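PDB 3HSK: aspartate-semialdehyde dehydrogenase from Candida albicans, which catalyses the NADPH-dependent reductive dephosphorylation of 4-phospho-L-aspartate to L-aspartate semialdehyde, the second step toward methionine, threonine and isoleucine. Local coordinates for residues K20-L25 with P43-H48; F188-A193 with R279-P284. All blocks are in the same frame, centred on the assembly; numbering follows the deposited sequence.

Contact 1 of 2, residues K20-L25 with P43-H48; sequences KKAGVL and PEFEIH
Lys20, Lys21 and Ala22 pair in parallel with Phe45, Glu46 and Ile47, on the first two strands of a Rossmann-type nucleotide-binding domain, joined by the beta-alpha-beta crossover through helix 30-39. Four backbone hydrogen bonds make the pairing, alternating in direction as parallel strands require. Lys20 N donates to Glu44 O and Glu46 N returns to Lys20 O; further along, Ala22 N reaches Glu46 O at 2.7 Å and His48 N reaches Ala22 O at 2.8 Å, the last nearly straight at 173°. Phe45 CA and Lys21 CA add C-H...O contacts to Lys20 O and Glu46 O.

Apolar contacts gather on the face of Lys20, Ala22, Phe45 and Ile47. There Phe45 CD1 lies 4.1 Å from Lys20 CB and 4.4 Å from Ala22 CB, while Leu39 of the crossover helix and Ala372 of helix 364-376 also touch the Phe45 side chain. A bend at chi2 (-78°) carries the Lys20 amine out to a hydrogen bond with the O of the C-terminal Ile381.

Polar side chains hold the other face. The Lys21 and Glu46 chains run side by side, but their salt bridge is long, 3.9 Å from Lys21 NZ to Glu46 OE2. Closer is the aliphatic part of Lys21, laid across the imidazole of His48: its CD stands 4.0 Å from the ring centroid, 13° off the normal, and Lys21 CE comes to 3.5 Å from His48 NE2.

Contact 2 of 2, residues F188-A193 with R279-P284; sequences FGPIDA and RFANRP
Phe188 and Phe280 meet on the packed side of this contact, where helix 172-188 ends and the chain enters strand 191-199, which runs antiparallel to strand 273-280 in the mixed sheet of the dimerisation domain. Phe188 CB sits over one face of the Phe280 ring, 3.9 Å from its centroid, and the Phe188 ring adds an offset edge-to-face pair with planes at 61°. Ile191 CG1 comes obliquely to the same ring, 3.7 Å from Phe280 CD2, and Leu184 of the helix packs on Phe280 as well. Gly189, with positive phi, makes the turn out of the helix, and its carbonyl O lies at the ring's edge.

A beta bulge shifts the register between the Ile191-Phe280 and Ala193-Arg279 pairs. Arg279 N bonds Ala193 O, Asp192 N bonds Arg279 O, and beyond them Ala281 N meets Pro190 O at 2.9 Å, almost straight.

The opposite character appears where Pro190, Ala281 and Asn282 are exposed. Side chains there touch lightly, Pro190 CG and Ala281 CB at 4.3 Å, and water bridges the segments: one molecule donates to Phe188 O and Pro190 O and accepts from Asn282 N, and another donates to Asp192 OD2 and Phe280 O.

With chi1 64°, CG between its own N and carbonyl carbon, the carboxylate of Asp192 meets the Arg279 guanidinium. Arg279 NE reaches Asp192 OD1 at 3.1 Å in the guanidinium plane; the Arg279 NH2 bond to Asp192 OD2 is weak. Ala193 CB lies over one face of the guanidinium, toward its rim. Asp192 OD1 also lies 3.1 Å from Arg279 O, another acceptor, so the arginine's charge probably offsets their mutual repulsion.

Overall arrangement
From the N terminus, contact 1 closes first: the chain leaves strand 20-25, passes through helix 30-39 and returns in strand 45-52, within the NAD-binding domain; 17 residues, ten of them helical, separate 20-25 from 43-48. Contact 2 opens much later, in the dimerisation domain, and closes a far longer excursion: 85 residues lie between segments 188-193 and 279-284. The two lie in series, neither nested nor crossed. The centres of contact 1 and contact 2 are about 42 Å apart, on opposite sides of the chain's centre, and the nearest atoms of contact 1 and contact 2 are about 31 Å apart. Contact 1 ties neighbouring strands of the parallel sheet, contact 2 neighbouring strands of the mixed sheet.

Contact 1 of 2, residues K20-L25 with P43-H48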
loop_
_atom_site.group_PDB
_atom_site.type_symbol
_atom_site.label_atom_id
_atom_site.label_comp_id
_atom_site.label_asym_id
_atom_site.label_seq_id
_atom_site.Cartn_x
_atom_site.Cartn_y
_atom_site.Cartn_z
ATOM N N LYS A 20 3.823 35.524 -22.450
ATOM C CA LYS A 20 2.453 35.184 -22.811
ATOM C C LYS A 20 1.507 35.541 -21.663
ATOM O O LYS A 20 1.887 35.471 -20.490
ATOM C CB LYS A 20 2.341 33.694 -23.163
ATOM C CG LYS A 20 3.188 33.248 -24.356
ATOM C CD LYS A 20 2.569 33.635 -25.703
ATOM C CE LYS A 20 3.529 33.337 -26.850
ATOM N NZ LYS A 20 2.886 33.441 -28.190
ATOM N N LYS A 21 0.283 35.932 -22.006
ATOM C CA LYS A 21 -0.713 36.323 -21.008
ATOM C C LYS A 21 -1.518 35.118 -20.526
ATOM O O LYS A 21 -2.079 34.372 -21.330
ATOM C CB LYS A 21 -1.636 37.417 -21.559
ATOM C CG LYS A 21 -0.989 38.801 -21.614
ATOM C CD LYS A 21 -1.848 39.802 -22.382
ATOM C CE LYS A 21 -1.500 41.255 -22.030
ATOM N NZ LYS A 21 -0.084 41.631 -22.348
ATOM N N ALA A 22 -1.571 34.935 -19.208
ATOM C CA ALA A 22 -2.206 33.753 -18.624
ATOM C C ALA A 22 -3.451 34.056 -17.797
ATOM O O ALA A 22 -3.463 34.976 -16.977
ATOM C CB ALA A 22 -1.200 32.956 -17.798
ATOM N N GLY A 23 -4.496 33.269 -18.037
ATOM C CA GLY A 23 -5.707 33.301 -17.226
ATOM C C GLY A 23 -5.797 32.073 -16.341
ATOM O O GLY A 23 -5.188 31.037 -16.632
ATOM N N VAL A 24 -6.549 32.199 -15.250
ATOM C CA VAL A 24 -6.799 31.086 -14.334
ATOM C C VAL A 24 -8.280 31.023 -13.970
ATOM O O VAL A 24 -8.822 31.956 -13.372
ATOM C CB VAL A 24 -5.953 31.175 -13.026
ATOM C CG1 VAL A 24 -6.173 29.931 -12.162
ATOM C CG2 VAL A 24 -4.463 31.352 -13.331
ATOM N N LEU A 25 -8.924 29.921 -14.348
ATOM C CA LEU A 25 -10.312 29.659 -13.998
ATOM C C LEU A 25 -10.354 28.819 -12.731
ATOM O O LEU A 25 -9.525 27.926 -12.542
ATOM C CB LEU A 25 -11.022 28.929 -15.140
ATOM C CG LEU A 25 -11.204 29.696 -16.454
ATOM C CD1 LEU A 25 -11.648 28.768 -17.571
ATOM C CD2 LEU A 25 -12.195 30.841 -16.273
ATOM N N PRO A 43 9.058 33.893 -15.403
ATOM C CA PRO A 43 9.527 35.009 -16.227
ATOM C C PRO A 43 8.850 35.084 -17.597
ATOM O O PRO A 43 8.910 36.120 -18.261
ATOM C CB PRO A 43 11.025 34.703 -16.413
ATOM C CG PRO A 43 11.347 33.600 -15.437
ATOM C CD PRO A 43 10.080 32.835 -15.309
ATOM N N GLU A 44 8.212 33.991 -18.003
ATOM C CA GLU A 44 7.655 33.861 -19.344
ATOM C C GLU A 44 6.151 34.142 -19.384
ATOM O O GLU A 44 5.592 34.370 -20.456
ATOM C CB GLU A 44 7.937 32.455 -19.874
ATOM C CG GLU A 44 8.269 32.359 -21.353
ATOM C CD GLU A 44 9.035 31.080 -21.691
ATOM O OE1 GLU A 44 9.989 30.738 -20.953
ATOM O OE2 GLU A 44 8.684 30.420 -22.694
ATOM N N PHE A 45 5.502 34.123 -18.219
ATOM C CA PHE A 45 4.052 34.321 -18.137
ATOM C C PHE A 45 3.647 35.555 -17.340
ATOM O O PHE A 45 4.359 35.993 -16.438
ATOM C CB PHE A 45 3.356 33.076 -17.571
ATOM C CG PHE A 45 3.485 31.863 -18.446
ATOM C CD1 PHE A 45 2.665 31.703 -19.562
ATOM C CD2 PHE A 45 4.429 30.883 -18.160
ATOM C CE1 PHE A 45 2.788 30.583 -20.383
ATOM C CE2 PHE A 45 4.559 29.760 -18.971
ATOM C CZ PHE A 45 3.737 29.609 -20.085
ATOM N N GLU A 46 2.490 36.101 -17.699
ATOM C CA GLU A 46 1.898 37.243 -17.015
ATOM C C GLU A 46 0.472 36.885 -16.609
ATOM O O GLU A 46 -0.369 36.587 -17.467
ATOM C CB GLU A 46 1.897 38.472 -17.937
ATOM C CG GLU A 46 1.318 39.749 -17.328
ATOM C CD GLU A 46 1.140 40.868 -18.350
ATOM O OE1 GLU A 46 2.110 41.182 -19.081
ATOM O OE2 GLU A 46 0.026 41.440 -18.418
ATOM N N ILE A 47 0.214 36.898 -15.303
ATOM C CA ILE A 47 -1.126 36.661 -14.774
ATOM C C ILE A 47 -2.024 37.841 -15.147
ATOM O O ILE A 47 -1.861 38.951 -14.641
ATOM C CB ILE A 47 -1.113 36.414 -13.245
ATOM C CG1 ILE A 47 -0.234 35.196 -12.914
ATOM C CG2 ILE A 47 -2.533 36.204 -12.726
ATOM C CD1 ILE A 47 0.280 35.136 -11.484
ATOM N N HIS A 48 -2.963 37.581 -16.049
ATOM C CA HIS A 48 -3.745 38.636 -16.686
ATOM C C HIS A 48 -5.215 38.632 -16.272
ATOM O O HIS A 48 -5.830 39.692 -16.165
ATOM C CB HIS A 48 -3.625 38.518 -18.210
ATOM C CG HIS A 48 -4.039 39.752 -18.944
ATOM N ND1 HIS A 48 -5.210 39.829 -19.668
ATOM C CD2 HIS A 48 -3.443 40.962 -19.062
ATOM C CE1 HIS A 48 -5.316 41.032 -20.203
ATOM N NE2 HIS A 48 -4.257 41.739 -19.849
#

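Contact 2 of 2, residues F188-A193 with R279-P284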
loop_
_atom_site.group_PDB
_atom_site.type_symbol
_atom_site.label_atom_id
_atom_site.label_comp_id
_atom_site.label_asym_id
_atom_site.label_seq_id
_atom_site.Cartn_x
_atom_site.Cartn_y
_atom_site.Cartn_z
ATOM N N PHE A 188 12.357 -0.874 -23.406
ATOM C CA PHE A 188 12.039 -2.308 -23.373
ATOM C C PHE A 188 10.683 -2.699 -23.950
ATOM O O PHE A 188 10.298 -3.871 -23.886
ATOM C CB PHE A 188 12.166 -2.862 -21.946
ATOM C CG PHE A 188 13.429 -2.460 -21.250
ATOM C CD1 PHE A 188 14.654 -3.029 -21.608
ATOM C CD2 PHE A 188 13.398 -1.515 -20.230
ATOM C CE1 PHE A 188 15.830 -2.654 -20.964
ATOM C CE2 PHE A 188 14.566 -1.135 -19.574
ATOM C CZ PHE A 188 15.785 -1.704 -19.939
ATOM N N GLY A 189 9.957 -1.735 -24.509
ATOM C CA GLY A 189 8.683 -2.035 -25.165
ATOM C C GLY A 189 7.489 -2.120 -24.227
ATOM O O GLY A 189 7.640 -1.994 -23.009
ATOM N N PRO A 190 6.291 -2.365 -24.787
ATOM C CA PRO A 190 5.036 -2.270 -24.031
ATOM C C PRO A 190 4.984 -3.074 -22.727
ATOM O O PRO A 190 5.597 -4.143 -22.609
ATOM C CB PRO A 190 3.971 -2.783 -25.019
ATOM C CG PRO A 190 4.719 -3.384 -26.170
ATOM C CD PRO A 190 6.064 -2.739 -26.197
ATOM N N ILE A 191 4.250 -2.529 -21.761
ATOM C CA ILE A 191 3.955 -3.194 -20.501
ATOM C C ILE A 191 2.521 -3.704 -20.591
ATOM O O ILE A 191 1.593 -2.928 -20.832
ATOM C CB ILE A 191 4.149 -2.218 -19.305
ATOM C CG1 ILE A 191 5.645 -2.040 -19.015
ATOM C CG2 ILE A 191 3.391 -2.689 -18.054
ATOM C CD1 ILE A 191 5.982 -0.826 -18.171
ATOM N N ASP A 192 2.345 -5.011 -20.422
ATOM C CA ASP A 192 1.031 -5.625 -20.560
ATOM C C ASP A 192 0.328 -5.870 -19.221
ATOM O O ASP A 192 -0.858 -6.180 -19.196
ATOM C CB ASP A 192 1.112 -6.919 -21.387
ATOM C CG ASP A 192 1.938 -8.012 -20.715
ATOM O OD1 ASP A 192 2.689 -7.727 -19.752
ATOM O OD2 ASP A 192 1.830 -9.175 -21.165
ATOM N N ALA A 193 1.067 -5.735 -18.118
ATOM C CA ALA A 193 0.503 -5.945 -16.780
ATOM C C ALA A 193 1.065 -4.945 -15.778
ATOM O O ALA A 193 2.280 -4.735 -15.714
ATOM C CB ALA A 193 0.748 -7.369 -16.315
ATOM N N ARG A 279 5.051 -5.916 -15.656
ATOM C CA ARG A 279 5.538 -6.968 -16.551
ATOM C C ARG A 279 5.631 -6.438 -17.980
ATOM O O ARG A 279 4.720 -5.749 -18.447
ATOM C CB ARG A 279 4.597 -8.170 -16.528
ATOM C CG ARG A 279 5.061 -9.333 -17.393
ATOM C CD ARG A 279 4.105 -10.492 -17.314
ATOM N NE ARG A 279 2.820 -10.182 -17.936
ATOM C CZ ARG A 279 1.695 -10.856 -17.698
ATOM N NH1 ARG A 279 1.694 -11.873 -16.838
ATOM N NH2 ARG A 279 0.570 -10.510 -18.311
ATOM N N PHE A 280 6.725 -6.768 -18.665
ATOM C CA PHE A 280 6.881 -6.441 -20.085
ATOM C C PHE A 280 6.238 -7.490 -20.992
ATOM O O PHE A 280 6.248 -8.685 -20.684
ATOM C CB PHE A 280 8.357 -6.253 -20.450
ATOM C CG PHE A 280 8.995 -5.050 -19.803
ATOM C CD1 PHE A 280 9.863 -5.204 -18.727
ATOM C CD2 PHE A 280 8.722 -3.761 -20.268
ATOM C CE1 PHE A 280 10.459 -4.097 -18.128
ATOM C CE2 PHE A 280 9.310 -2.649 -19.676
ATOM C CZ PHE A 280 10.181 -2.818 -18.602
ATOM N N ALA A 281 5.670 -7.023 -22.106
ATOM C CA ALA A 281 5.091 -7.905 -23.129
ATOM C C ALA A 281 6.174 -8.711 -23.858
ATOM O O ALA A 281 5.973 -9.890 -24.179
ATOM C CB ALA A 281 4.266 -7.097 -24.126
ATOM N N ASN A 282 7.319 -8.071 -24.101
ATOM C CA ASN A 282 8.425 -8.694 -24.829
ATOM C C ASN A 282 9.388 -9.393 -23.888
ATOM O O ASN A 282 9.768 -8.838 -22.856
ATOM C CB ASN A 282 9.192 -7.658 -25.662
ATOM C CG ASN A 282 8.304 -6.920 -26.649
ATOM O OD1 ASN A 282 7.319 -7.465 -27.156
ATOM N ND2 ASN A 282 8.652 -5.667 -26.926
ATOM N N ARG A 283 9.786 -10.607 -24.261
ATOM C CA ARG A 283 10.650 -11.445 -23.430
ATOM C C ARG A 283 12.080 -11.510 -23.983
ATOM O O ARG A 283 12.288 -11.330 -25.187
ATOM C CB ARG A 283 10.060 -12.857 -23.277
ATOM C CG ARG A 283 8.569 -12.926 -22.874
ATOM C CD ARG A 283 8.186 -11.972 -21.731
ATOM N NE ARG A 283 8.851 -12.277 -20.466
ATOM C CZ ARG A 283 8.910 -11.451 -19.421
ATOM N NH1 ARG A 283 8.351 -10.241 -19.480
ATOM N NH2 ARG A 283 9.534 -11.834 -18.310
ATOM N N PRO A 284 13.077 -11.728 -23.104
ATOM C CA PRO A 284 12.893 -11.835 -21.668
ATOM C C PRO A 284 12.925 -10.452 -21.004
ATOM O O PRO A 284 13.314 -9.463 -21.636
ATOM C CB PRO A 284 14.100 -12.668 -21.235
ATOM C CG PRO A 284 15.177 -12.266 -22.185
ATOM C CD PRO A 284 14.498 -11.867 -23.480
HETATM O O HOH W 1 8.055 -5.243 -23.677
HETATM O O HOH W 2 3.966 -10.836 -20.811
#